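Local coordinates for protein transcriptional regulator, putative (Pseudomonas syringae pv. tomato, PDB 2R5F) that probably regulates transcription as a DNA-binding member of the SorC family, with this construct being its putative sugar-binding domain, at residues 89-94 / 119-124; 61-66 / 106-111; 41-46 / 67-72; 196-201 / 216-221; 155-160 / 226-231. One frame throughout, in Å; residues are numbered along the deposited sequence.

Contact 1: 89-94 / 119-124; sequences VVQLLG and AFLLPS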
# COMPACT_ATOMS: atom_id res chain seq x y z
N VAL A 89 -11.04 -8.59 -1.87
CA VAL A 89 -10.28 -7.36 -2.00
C VAL A 89 -11.17 -6.28 -1.40
O VAL A 89 -12.30 -6.08 -1.85
CB VAL A 89 -9.94 -7.05 -3.47
CG1 VAL A 89 -9.22 -5.68 -3.61
CG2 VAL A 89 -9.08 -8.19 -4.05
N VAL A 90 -10.68 -5.62 -0.35
CA VAL A 90 -11.43 -4.58 0.36
C VAL A 90 -10.78 -3.23 0.05
O VAL A 90 -9.55 -3.08 0.10
CB VAL A 90 -11.48 -4.87 1.89
CG1 VAL A 90 -12.31 -3.81 2.68
CG2 VAL A 90 -12.01 -6.29 2.13
N GLN A 91 -11.61 -2.26 -0.32
CA GLN A 91 -11.17 -0.89 -0.48
C GLN A 91 -10.90 -0.30 0.89
O GLN A 91 -11.81 -0.28 1.73
CB GLN A 91 -12.27 -0.10 -1.17
CG GLN A 91 -11.95 1.37 -1.27
CD GLN A 91 -12.79 2.03 -2.32
OE1 GLN A 91 -13.67 1.40 -2.89
NE2 GLN A 91 -12.53 3.30 -2.57
N LEU A 92 -9.68 0.18 1.14
CA LEU A 92 -9.30 0.63 2.50
C LEU A 92 -9.40 2.12 2.74
O LEU A 92 -9.10 2.56 3.85
CB LEU A 92 -7.89 0.19 2.86
CG LEU A 92 -7.52 -1.29 2.99
CD1 LEU A 92 -6.05 -1.36 3.32
CD2 LEU A 92 -8.34 -2.02 4.02
N LEU A 93 -9.76 2.88 1.71
CA LEU A 93 -9.91 4.34 1.80
C LEU A 93 -10.89 4.79 0.73
O LEU A 93 -10.77 4.39 -0.43
CB LEU A 93 -8.56 5.07 1.60
CG LEU A 93 -8.59 6.59 1.25
CD1 LEU A 93 -9.41 7.40 2.22
CD2 LEU A 93 -7.19 7.18 1.17
N GLY A 94 -11.84 5.63 1.12
CA GLY A 94 -12.82 6.18 0.20
C GLY A 94 -13.19 7.60 0.60
O GLY A 94 -13.21 7.93 1.79
N ALA A 119 -15.22 -8.16 -4.31
CA ALA A 119 -14.69 -6.84 -3.95
C ALA A 119 -15.63 -6.22 -2.94
O ALA A 119 -16.82 -6.44 -3.01
CB ALA A 119 -14.59 -5.96 -5.17
N PHE A 120 -15.09 -5.46 -2.00
CA PHE A 120 -15.89 -4.69 -1.03
C PHE A 120 -15.43 -3.24 -1.21
O PHE A 120 -14.26 -2.90 -0.94
CB PHE A 120 -15.71 -5.22 0.41
CG PHE A 120 -16.23 -6.63 0.61
CD1 PHE A 120 -17.56 -6.86 0.92
CD2 PHE A 120 -15.40 -7.73 0.43
CE1 PHE A 120 -18.06 -8.17 1.09
CE2 PHE A 120 -15.89 -9.04 0.60
CZ PHE A 120 -17.22 -9.25 0.93
N LEU A 121 -16.34 -2.43 -1.73
CA LEU A 121 -16.05 -1.13 -2.30
C LEU A 121 -16.71 0.00 -1.51
O LEU A 121 -17.71 -0.21 -0.86
CB LEU A 121 -16.58 -1.05 -3.75
CG LEU A 121 -16.26 -2.15 -4.77
CD1 LEU A 121 -17.04 -1.91 -6.03
CD2 LEU A 121 -14.79 -2.22 -5.08
N LEU A 122 -16.15 1.20 -1.62
CA LEU A 122 -16.69 2.40 -1.00
C LEU A 122 -16.94 3.42 -2.10
O LEU A 122 -16.13 4.33 -2.32
CB LEU A 122 -15.70 2.97 0.02
CG LEU A 122 -15.30 2.10 1.20
CD1 LEU A 122 -14.06 2.68 1.87
CD2 LEU A 122 -16.44 1.95 2.20
N PRO A 123 -18.08 3.26 -2.81
CA PRO A 123 -18.41 4.13 -3.93
C PRO A 123 -18.51 5.60 -3.59
O PRO A 123 -19.09 5.99 -2.58
CB PRO A 123 -19.79 3.62 -4.37
CG PRO A 123 -19.77 2.17 -3.98
CD PRO A 123 -19.10 2.23 -2.62
N SER A 124 -17.83 6.37 -4.43
CA SER A 124 -18.29 7.67 -4.86
C SER A 124 -17.89 7.80 -6.39
O SER A 124 -17.51 6.50 -6.90
CB SER A 124 -17.65 8.81 -4.00
OG SER A 124 -18.42 10.03 -4.35
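Val-89 and Val-90 pair in parallel with Ala-119 and Phe-120, the two ends of a beta-alpha-beta unit whose helix, 101-115, carries the chain from strand 88-94 to strand 119-120 in the Rossmann-like sheet. Two backbone bonds hold the pair: Phe-120 N donates to Val-89 O at 2.9 Å, and Gln-91 N to Phe-120 O at 2.8 Å. Beyond this point the main chains no longer pair directly, and the amide of Gln-91 takes over. CG stands anti to the backbone N (chi1 174°), the chain is extended beyond it, and OE1 accepts from Leu-122 N at 2.8 Å in a nearly straight bond. That N-H comes down from above the carbonyl plane, 62° out of it. The other end of the amide, NE2, donates to Leu-93 O at 3.0 Å, with the acceptor close to the amide plane; gripped at both ends, the group has little freedom to rotate. On the face bearing Val-90 and Phe-120, CG2 of the valine meets CD2 of the ring at 4.1 Å. Helix 138-149 covers this side, with Arg-149 making a cation-pi contact to Phe-120. Leu-122 lies across the glutamine, CB near its CD, while its CD1 approaches Gly-94 N at 3.8 Å.

Contact 2: 61-66 / 106-111; sequences IGISSW and LLTQRL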
# COMPACT_ATOMS: atom_id res chain seq x y z
N ILE A 61 -7.39 -9.44 1.16
CA ILE A 61 -6.57 -8.32 0.77
C ILE A 61 -7.27 -6.98 0.99
O ILE A 61 -8.44 -6.84 0.67
CB ILE A 61 -6.20 -8.43 -0.72
CG1 ILE A 61 -5.35 -9.68 -0.94
CG2 ILE A 61 -5.51 -7.12 -1.20
CD1 ILE A 61 -5.21 -10.06 -2.38
N GLY A 62 -6.56 -6.00 1.56
CA GLY A 62 -7.07 -4.63 1.62
C GLY A 62 -6.13 -3.81 0.77
O GLY A 62 -4.94 -4.08 0.80
N ILE A 63 -6.63 -2.86 -0.01
CA ILE A 63 -5.73 -1.99 -0.77
C ILE A 63 -6.08 -0.50 -0.57
O ILE A 63 -7.26 -0.12 -0.48
CB ILE A 63 -5.63 -2.30 -2.31
CG1 ILE A 63 -6.94 -1.98 -3.06
CG2 ILE A 63 -5.13 -3.71 -2.59
CD1 ILE A 63 -6.73 -1.73 -4.60
N SER A 64 -5.03 0.31 -0.53
CA SER A 64 -5.15 1.77 -0.55
C SER A 64 -5.49 2.23 -1.97
O SER A 64 -4.59 2.54 -2.77
CB SER A 64 -3.81 2.37 -0.12
OG SER A 64 -3.99 3.75 0.16
N SER A 65 -6.77 2.29 -2.31
CA SER A 65 -7.11 2.38 -3.73
C SER A 65 -6.77 3.73 -4.41
O SER A 65 -6.71 3.79 -5.63
CB SER A 65 -8.56 1.96 -4.00
OG SER A 65 -9.33 2.14 -2.83
N TRP A 66 -6.52 4.77 -3.62
CA TRP A 66 -6.11 6.07 -4.20
C TRP A 66 -4.65 6.15 -4.68
O TRP A 66 -4.23 7.14 -5.28
CB TRP A 66 -6.42 7.22 -3.23
CG TRP A 66 -7.90 7.45 -3.00
CD1 TRP A 66 -8.75 6.62 -2.34
CD2 TRP A 66 -8.69 8.58 -3.43
NE1 TRP A 66 -10.01 7.15 -2.33
CE2 TRP A 66 -10.01 8.35 -2.98
CE3 TRP A 66 -8.41 9.75 -4.15
CZ2 TRP A 66 -11.05 9.26 -3.22
CZ3 TRP A 66 -9.45 10.66 -4.38
CH2 TRP A 66 -10.76 10.40 -3.92
N LEU A 106 -13.14 1.68 -9.02
CA LEU A 106 -12.85 0.86 -10.18
C LEU A 106 -11.55 0.06 -10.05
O LEU A 106 -11.45 -1.07 -10.54
CB LEU A 106 -12.75 1.76 -11.39
CG LEU A 106 -12.26 1.12 -12.69
CD1 LEU A 106 -13.30 0.13 -13.16
CD2 LEU A 106 -12.00 2.18 -13.73
N LEU A 107 -10.54 0.64 -9.40
CA LEU A 107 -9.25 -0.04 -9.21
C LEU A 107 -9.35 -1.24 -8.30
O LEU A 107 -8.77 -2.29 -8.58
CB LEU A 107 -8.21 0.94 -8.68
CG LEU A 107 -6.82 0.33 -8.56
CD1 LEU A 107 -6.29 0.13 -9.97
CD2 LEU A 107 -5.91 1.30 -7.82
N THR A 108 -10.09 -1.08 -7.21
CA THR A 108 -10.34 -2.14 -6.24
C THR A 108 -11.07 -3.29 -6.91
O THR A 108 -10.74 -4.45 -6.68
CB THR A 108 -11.22 -1.61 -5.09
OG1 THR A 108 -10.69 -0.38 -4.59
CG2 THR A 108 -11.27 -2.58 -3.94
N GLN A 109 -12.08 -2.92 -7.70
CA GLN A 109 -12.90 -3.86 -8.47
C GLN A 109 -12.06 -4.62 -9.50
O GLN A 109 -12.12 -5.85 -9.56
CB GLN A 109 -14.09 -3.16 -9.12
CG GLN A 109 -15.05 -4.13 -9.89
CD GLN A 109 -15.51 -5.32 -9.04
OE1 GLN A 109 -15.00 -6.44 -9.17
NE2 GLN A 109 -16.48 -5.07 -8.17
N ARG A 110 -11.27 -3.88 -10.27
CA ARG A 110 -10.35 -4.45 -11.25
C ARG A 110 -9.48 -5.52 -10.63
O ARG A 110 -9.35 -6.57 -11.19
CB ARG A 110 -9.47 -3.39 -11.87
CG ARG A 110 -10.09 -2.67 -13.01
CD ARG A 110 -9.23 -1.53 -13.46
NE ARG A 110 -8.00 -1.98 -14.09
CZ ARG A 110 -6.89 -1.24 -14.21
NH1 ARG A 110 -6.86 -0.00 -13.72
NH2 ARG A 110 -5.81 -1.73 -14.80
N LEU A 111 -8.91 -5.26 -9.45
CA LEU A 111 -8.06 -6.22 -8.73
C LEU A 111 -8.79 -7.48 -8.28
O LEU A 111 -8.26 -8.58 -8.36
CB LEU A 111 -7.33 -5.54 -7.55
CG LEU A 111 -6.38 -6.49 -6.79
CD1 LEU A 111 -5.29 -7.00 -7.73
CD2 LEU A 111 -5.80 -5.91 -5.49
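Strand 61-63 and helix 106-111, which meet through Ile-63 and Leu-111, run in nearly antiparallel directions, 152° apart, with their axes 10.1 Å from each other at closest approach. Ile-63 makes most of the strand's contact with the helix. Its CG1 sits between the backbone N and the carbonyl carbon (chi1 68°), the crowded position, and CG2 beside the backbone N; the two branches then serve different helix residues. CD1 lies above the helix backbone, 4.0 Å from Thr-108 CA, while CG2 crosses to Leu-111 CD2 at 3.7 Å. Ile-61, two residues earlier and pointing to the same side, adds a looser touch, its CG2 standing 4.5 Å from the same Leu-111 CD2. Past the strand the chain turns at Ser-64, the centre of an inverse gamma turn, and brings Ser-65 up to the helix. There the packing is closer and more polar: Ser-65 CB comes to 3.2 Å from Thr-108 OG1, and Leu-107 CD2 to 3.4 Å from Ser-65 O. The threonine hydroxyl is hydrogen-bonded to Ala-104 O one helical turn back, and so is tied to its own helix. Leu-107 and Leu-111, a turn apart, frame the buried side of the helix with Thr-108, while Ile-70 of helix 68-75 also touches Ile-63. A helix laid over the sheet in this way, with branched aliphatic side chains of the strand against one stripe of the helix, is the layered alpha/beta packing of a Rossmann-like domain.

Contact 3: 41-46 / 67-72; sequences QAIGSA and SSTIRA. With SO4 (sulfate ion), chain B.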
# COMPACT_ATOMS: atom_id res chain seq x y z
N GLN A 41 6.60 2.55 -11.90
CA GLN A 41 6.40 1.40 -12.79
C GLN A 41 7.27 0.20 -12.42
O GLN A 41 6.83 -0.94 -12.54
CB GLN A 41 6.67 1.76 -14.27
CG GLN A 41 5.65 2.73 -14.97
CD GLN A 41 4.17 2.33 -14.81
OE1 GLN A 41 3.83 1.17 -14.63
NE2 GLN A 41 3.28 3.33 -14.87
N ALA A 42 8.51 0.47 -12.01
CA ALA A 42 9.41 -0.56 -11.47
C ALA A 42 8.85 -1.17 -10.18
O ALA A 42 8.87 -2.38 -9.99
CB ALA A 42 10.85 0.00 -11.24
N ILE A 43 8.37 -0.31 -9.27
CA ILE A 43 7.76 -0.79 -8.00
C ILE A 43 6.49 -1.58 -8.28
O ILE A 43 6.32 -2.70 -7.76
CB ILE A 43 7.51 0.36 -6.97
CG1 ILE A 43 8.86 0.91 -6.47
CG2 ILE A 43 6.67 -0.14 -5.75
CD1 ILE A 43 8.75 2.27 -5.87
N GLY A 44 5.59 -1.01 -9.08
CA GLY A 44 4.36 -1.72 -9.47
C GLY A 44 4.65 -3.08 -10.09
O GLY A 44 4.06 -4.08 -9.71
N SER A 45 5.57 -3.12 -11.03
CA SER A 45 5.95 -4.40 -11.66
C SER A 45 6.48 -5.45 -10.69
O SER A 45 6.09 -6.61 -10.76
CB SER A 45 6.98 -4.16 -12.77
OG SER A 45 7.41 -5.42 -13.27
N ALA A 46 7.37 -5.04 -9.78
CA ALA A 46 7.89 -5.94 -8.76
C ALA A 46 6.75 -6.40 -7.84
O ALA A 46 6.70 -7.57 -7.44
CB ALA A 46 9.01 -5.24 -7.96
N SER A 67 -3.88 5.10 -4.42
CA SER A 67 -2.46 5.07 -4.75
C SER A 67 -2.15 4.78 -6.23
O SER A 67 -2.64 3.81 -6.79
CB SER A 67 -1.75 4.08 -3.83
OG SER A 67 -0.43 3.85 -4.29
N SER A 68 -1.34 5.64 -6.86
CA SER A 68 -0.94 5.42 -8.27
C SER A 68 0.11 4.35 -8.44
O SER A 68 0.24 3.77 -9.50
CB SER A 68 -0.46 6.71 -8.95
OG SER A 68 -0.07 7.64 -7.97
N THR A 69 0.87 4.11 -7.38
CA THR A 69 1.82 2.99 -7.35
C THR A 69 1.07 1.64 -7.33
O THR A 69 1.49 0.69 -7.97
CB THR A 69 2.80 3.11 -6.14
OG1 THR A 69 3.30 4.45 -6.07
CG2 THR A 69 3.97 2.18 -6.32
N ILE A 70 -0.03 1.58 -6.60
CA ILE A 70 -0.91 0.40 -6.61
C ILE A 70 -1.61 0.30 -7.97
O ILE A 70 -1.73 -0.81 -8.52
CB ILE A 70 -1.92 0.43 -5.46
CG1 ILE A 70 -1.17 0.39 -4.11
CG2 ILE A 70 -2.95 -0.75 -5.59
CD1 ILE A 70 -2.08 0.42 -2.85
N ARG A 71 -2.02 1.44 -8.54
CA ARG A 71 -2.50 1.46 -9.93
C ARG A 71 -1.46 0.87 -10.88
O ARG A 71 -1.81 0.07 -11.75
CB ARG A 71 -2.88 2.86 -10.36
CG ARG A 71 -3.96 2.94 -11.46
CD ARG A 71 -4.38 4.40 -11.70
NE ARG A 71 -4.72 5.07 -10.44
CZ ARG A 71 -4.14 6.17 -9.97
NH1 ARG A 71 -4.52 6.67 -8.79
NH2 ARG A 71 -3.19 6.80 -10.67
N ALA A 72 -0.19 1.26 -10.74
CA ALA A 72 0.89 0.65 -11.52
C ALA A 72 0.97 -0.88 -11.31
O ALA A 72 1.13 -1.64 -12.26
CB ALA A 72 2.22 1.31 -11.22
S SO4 B . 1.17 7.17 -4.48
O1 SO4 B . 1.76 8.25 -3.71
O2 SO4 B . 1.91 6.90 -5.70
O3 SO4 B . 1.09 5.95 -3.73
O4 SO4 B . -0.16 7.60 -4.94
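Gly-44 and Ala-72 mark the tight centre of a helix-helix crossing in the layer that covers one side of the Rossmann-like sheet. Helices 41-46 and 68-72 cross at -56° with their axes only 7.9 Å apart, an approach made possible by the absence of a side chain on Gly-44: its CA lies 3.9 Å from Ala-72 C, and the CB of Ala-72 points toward helix 41-46. Next to it, on the side of strand 226-230, Ile-43 CG2 crosses Thr-69 CG2 at 3.6 Å, and both residues also rest on Leu-230. The packing is looser at Gln-41, which is partly exposed. Its CB leaves away from helix 68-72, but the chain bends back at chi2 (-50°) and OE1 comes to 3.8 Å from Ala-72 CB; the amide itself is held by His-76 NE2 and Glu-37 OE2. At its other end helix 68-72 binds a sulfate, probably from the crystallisation liquor, in the manner of an anion at a helix N-terminus. Ser-68 N donates to O4 at 3.0 Å and Thr-69 N weakly to O2, so the helix end would favour the negative charge; Lys-236 NZ is a further donor. Such a site is consistent with one for a phosphate group of an effector. Thr-69 turns its two branches to different tasks, CG2 to Ile-43 and OG1 to sulfate O2 at 2.8 Å. The N-cap residue Ser-67 uses its OG twice, accepting from Ile-70 N at 3.3 Å and donating to sulfate O3 at 2.7 Å.

Contact 4: 196-201 / 216-221; sequences RYFDAQ and MGLGKL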
# COMPACT_ATOMS: atom_id res chain seq x y z
N ARG A 196 -4.26 8.54 6.79
CA ARG A 196 -3.95 8.63 8.22
C ARG A 196 -2.50 9.15 8.40
O ARG A 196 -1.56 8.49 8.02
CB ARG A 196 -4.17 7.28 8.90
CG ARG A 196 -5.58 6.67 8.69
CD ARG A 196 -6.63 7.53 9.37
NE ARG A 196 -7.97 6.94 9.31
CZ ARG A 196 -8.75 6.72 10.36
NH1 ARG A 196 -8.36 7.06 11.58
NH2 ARG A 196 -9.94 6.17 10.19
N TYR A 197 -2.35 10.31 9.03
CA TYR A 197 -1.06 10.98 9.12
C TYR A 197 -0.22 10.56 10.32
O TYR A 197 -0.76 10.23 11.37
CB TYR A 197 -1.26 12.51 9.05
CG TYR A 197 -1.66 12.97 7.66
CD1 TYR A 197 -3.00 12.93 7.24
CD2 TYR A 197 -0.71 13.39 6.76
CE1 TYR A 197 -3.36 13.32 5.95
CE2 TYR A 197 -1.05 13.79 5.48
CZ TYR A 197 -2.38 13.75 5.07
OH TYR A 197 -2.68 14.15 3.78
N PHE A 198 1.09 10.57 10.16
CA PHE A 198 2.04 10.21 11.21
C PHE A 198 3.25 11.13 11.18
O PHE A 198 3.52 11.80 10.17
CB PHE A 198 2.51 8.76 11.09
CG PHE A 198 3.00 8.38 9.72
CD1 PHE A 198 4.27 8.74 9.29
CD2 PHE A 198 2.19 7.67 8.86
CE1 PHE A 198 4.72 8.41 8.02
CE2 PHE A 198 2.64 7.32 7.57
CZ PHE A 198 3.90 7.69 7.16
N ASP A 199 3.99 11.16 12.29
CA ASP A 199 5.13 12.05 12.40
C ASP A 199 6.42 11.32 12.00
O ASP A 199 6.37 10.17 11.51
CB ASP A 199 5.17 12.75 13.79
CG ASP A 199 5.71 11.87 14.92
OD1 ASP A 199 6.25 10.77 14.68
OD2 ASP A 199 5.61 12.32 16.09
N ALA A 200 7.56 12.00 12.18
CA ALA A 200 8.86 11.50 11.75
C ALA A 200 9.25 10.16 12.39
O ALA A 200 10.04 9.41 11.83
CB ALA A 200 9.96 12.55 11.97
N GLN A 201 8.66 9.86 13.55
CA GLN A 201 8.89 8.57 14.21
C GLN A 201 7.74 7.60 14.07
O GLN A 201 7.79 6.52 14.62
CB GLN A 201 9.24 8.76 15.68
CG GLN A 201 10.72 9.04 15.92
CD GLN A 201 10.96 9.73 17.23
OE1 GLN A 201 10.01 10.21 17.85
NE2 GLN A 201 12.23 9.79 17.67
N MSE A 216 -9.07 2.72 6.91
CA MSE A 216 -8.51 1.99 8.04
C MSE A 216 -7.53 2.86 8.83
O MSE A 216 -6.75 3.64 8.23
CB MSE A 216 -7.79 0.75 7.55
CG MSE A 216 -7.50 -0.23 8.66
SE MSE A 216 -6.36 -1.60 7.98
CE MSE A 216 -7.71 -2.80 7.25
N GLY A 217 -7.56 2.71 10.16
CA GLY A 217 -6.71 3.47 11.08
C GLY A 217 -5.32 2.87 11.20
O GLY A 217 -5.10 1.73 10.77
N LEU A 218 -4.39 3.62 11.78
CA LEU A 218 -2.97 3.21 11.83
C LEU A 218 -2.72 2.09 12.83
O LEU A 218 -1.92 1.19 12.57
CB LEU A 218 -2.04 4.39 12.11
CG LEU A 218 -1.89 5.40 10.98
CD1 LEU A 218 -1.17 6.66 11.44
CD2 LEU A 218 -1.18 4.78 9.78
N GLY A 219 -3.40 2.16 13.98
CA GLY A 219 -3.41 1.08 14.96
C GLY A 219 -3.90 -0.24 14.39
O GLY A 219 -3.27 -1.27 14.61
N LYS A 220 -5.03 -0.21 13.68
CA LYS A 220 -5.54 -1.40 12.98
C LYS A 220 -4.51 -1.93 11.97
O LYS A 220 -4.29 -3.14 11.85
CB LYS A 220 -6.88 -1.11 12.29
CG LYS A 220 -8.05 -0.86 13.22
CD LYS A 220 -9.36 -0.55 12.45
CE LYS A 220 -9.43 0.92 11.97
NZ LYS A 220 -9.50 1.88 13.13
N LEU A 221 -3.85 -1.01 11.26
CA LEU A 221 -2.87 -1.37 10.24
C LEU A 221 -1.71 -2.14 10.86
O LEU A 221 -1.30 -3.17 10.34
CB LEU A 221 -2.35 -0.12 9.53
CG LEU A 221 -1.41 -0.27 8.34
CD1 LEU A 221 -2.13 -0.85 7.12
CD2 LEU A 221 -0.75 1.07 8.03
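Arg-196 has CG anti to the carbonyl carbon (chi1 -55°) and the chain bends at chi2 (-66°), setting CG and CD beside Met-216 O; Leu-218 CG, likewise anti to the carbonyl carbon (chi1 -70°), comes up to the arginine's CB at 3.6 Å. The contact packs strand 196-198, the second strand of a beta-hairpin with 191-193, against the start of helix 218-222, with Gly-217 in the N-cap position. The aliphatic part of Arg-196 passes close to the backbone: CG stands 3.3 Å from the O of Met-216, which is a selenomethionine. Farther out, the guanidinium turns a face to Gly-217, whose CA lies over its centre, 3.9 Å above the plane. The group is held by a bond from NE to Ser-215 OG, and its NH2 stays 5.2 Å from Lys-220 NZ, a like charge that would mildly disfavour closer approach. Leu-218 packs between helix start and strand, and Tyr-248 also touches it. Leu-218 CD1 lies 3.6 Å from Tyr-197 O and reaches on to Phe-198, near the plane of the ring at its edge and 4.3 Å from Phe-198 CB.

Contact 5: 155-160 / 226-231; sequences LAIVGI and RVLGLA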
# COMPACT_ATOMS: atom_id res chain seq x y z
N LEU A 155 -3.56 -9.29 4.32
CA LEU A 155 -2.54 -8.61 3.54
C LEU A 155 -3.03 -7.22 3.16
O LEU A 155 -3.94 -7.07 2.34
CB LEU A 155 -2.23 -9.39 2.26
CG LEU A 155 -1.33 -8.75 1.17
CD1 LEU A 155 0.08 -8.48 1.64
CD2 LEU A 155 -1.31 -9.67 -0.04
N ALA A 156 -2.45 -6.19 3.78
CA ALA A 156 -2.73 -4.80 3.35
C ALA A 156 -1.67 -4.33 2.40
O ALA A 156 -0.49 -4.43 2.69
CB ALA A 156 -2.87 -3.85 4.54
N ILE A 157 -2.09 -3.82 1.24
CA ILE A 157 -1.19 -3.23 0.28
C ILE A 157 -1.41 -1.71 0.25
O ILE A 157 -2.51 -1.25 -0.06
CB ILE A 157 -1.42 -3.80 -1.15
CG1 ILE A 157 -1.52 -5.34 -1.10
CG2 ILE A 157 -0.32 -3.26 -2.11
CD1 ILE A 157 -1.91 -5.95 -2.35
N VAL A 158 -0.39 -0.94 0.57
CA VAL A 158 -0.56 0.51 0.81
C VAL A 158 0.53 1.34 0.15
O VAL A 158 1.70 0.93 0.08
CB VAL A 158 -0.61 0.87 2.36
CG1 VAL A 158 -1.77 0.14 3.09
CG2 VAL A 158 0.73 0.58 3.05
N GLY A 159 0.16 2.51 -0.36
CA GLY A 159 1.13 3.46 -0.83
C GLY A 159 1.45 4.30 0.39
O GLY A 159 0.79 4.19 1.42
N ILE A 160 2.47 5.14 0.28
CA ILE A 160 2.85 6.02 1.38
C ILE A 160 2.92 7.41 0.78
O ILE A 160 3.65 7.63 -0.18
CB ILE A 160 4.20 5.55 2.01
CG1 ILE A 160 4.02 4.17 2.68
CG2 ILE A 160 4.73 6.56 3.06
CD1 ILE A 160 5.27 3.34 2.74
N ARG A 226 0.35 -8.99 7.56
CA ARG A 226 1.36 -8.63 6.56
C ARG A 226 0.95 -7.35 5.84
O ARG A 226 -0.08 -7.28 5.18
CB ARG A 226 1.49 -9.80 5.58
CG ARG A 226 2.40 -9.66 4.40
CD ARG A 226 2.84 -11.08 4.08
NE ARG A 226 2.94 -11.37 2.65
CZ ARG A 226 2.05 -12.09 1.96
NH1 ARG A 226 2.24 -12.29 0.66
NH2 ARG A 226 0.98 -12.60 2.55
N VAL A 227 1.74 -6.29 6.02
CA VAL A 227 1.47 -5.02 5.35
C VAL A 227 2.57 -4.77 4.32
O VAL A 227 3.77 -4.71 4.67
CB VAL A 227 1.33 -3.85 6.34
CG1 VAL A 227 1.09 -2.52 5.62
CG2 VAL A 227 0.20 -4.13 7.32
N LEU A 228 2.15 -4.67 3.07
CA LEU A 228 3.04 -4.40 1.95
C LEU A 228 3.00 -2.91 1.69
O LEU A 228 1.94 -2.38 1.33
CB LEU A 228 2.56 -5.18 0.70
CG LEU A 228 3.26 -5.13 -0.67
CD1 LEU A 228 4.74 -5.41 -0.57
CD2 LEU A 228 2.65 -6.15 -1.63
N GLY A 229 4.13 -2.22 1.88
CA GLY A 229 4.30 -0.84 1.40
C GLY A 229 4.93 -0.71 0.03
O GLY A 229 5.98 -1.30 -0.24
N LEU A 230 4.32 0.11 -0.85
CA LEU A 230 4.83 0.35 -2.18
C LEU A 230 5.10 1.85 -2.38
O LEU A 230 4.16 2.59 -2.59
CB LEU A 230 3.84 -0.15 -3.27
CG LEU A 230 3.28 -1.59 -3.29
CD1 LEU A 230 2.31 -1.74 -4.43
CD2 LEU A 230 4.38 -2.67 -3.38
N ALA A 231 6.36 2.26 -2.35
CA ALA A 231 6.71 3.69 -2.36
C ALA A 231 8.17 3.94 -2.71
O ALA A 231 9.05 3.26 -2.22
CB ALA A 231 6.42 4.29 -0.98
O HOH W 1 3.34 5.10 -2.43
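Ala-156, Val-158, Leu-228 and Leu-230 join two neighbouring parallel strands, 155-158 and 226-230, close to the centre of the chain. Four backbone bonds of 2.7 to 3.0 Å pass between them in turn: Ala-156 N to Arg-226 O, Leu-228 N to Ala-156 O, Val-158 N to Leu-228 O and Leu-230 N to Val-158 O. In the Rossmann-like fold these are inner strands, flanked by 60-63 and 251-255. The face bearing Ile-157 and Leu-228 is covered by helix 36-54; here Ile-157 CG2, anti to its backbone N, crosses to Leu-230 CD1 at 3.8 Å. Opposite, Val-158 CG2 meets Val-227 CG1. At the start of the pair Leu-155 CD1 sits over the centre of the Arg-226 guanidinium, 4.1 Å above its plane, an apolar cover for a group whose NE donates to Tyr-50 OH. At the far end the strands separate and a water bridges the gap, accepting from Ile-160 N at 2.8 Å and standing 2.6 Å from Leu-230 O. Just beyond it the Ile-160 side chain packs on the methyl of Ala-231, CB against CB, with CD1 also against that methyl.

In the fold
Contacts 1, 2, 4 and 5 all reach one sheet. Strand 60-63 of contact 2 lies between contacts 1 and 5, bonded to 88-94 through Ile-61 O and Val-90 N (2.8 Å) and to 155-162 through Gly-62 O and Ile-157 N (2.9 Å). Contact 3 packs on the sheet, its centre about 11 Å from that of contact 5, with Ile-70 CD1 against Ile-157 O. Sulfate O3 lies 3.8 Å from Gly-159 CA, so contacts 3 and 5 border the same possible pocket. Contact 4, its centre about 22 Å from that of contact 3, is tied to contact 1 by a probable hydrogen bond between Leu-92 O and Met-216 N (3.1 Å) and touches contact 5 through Leu-221 CD1 and Ala-156 CB (4.0 Å).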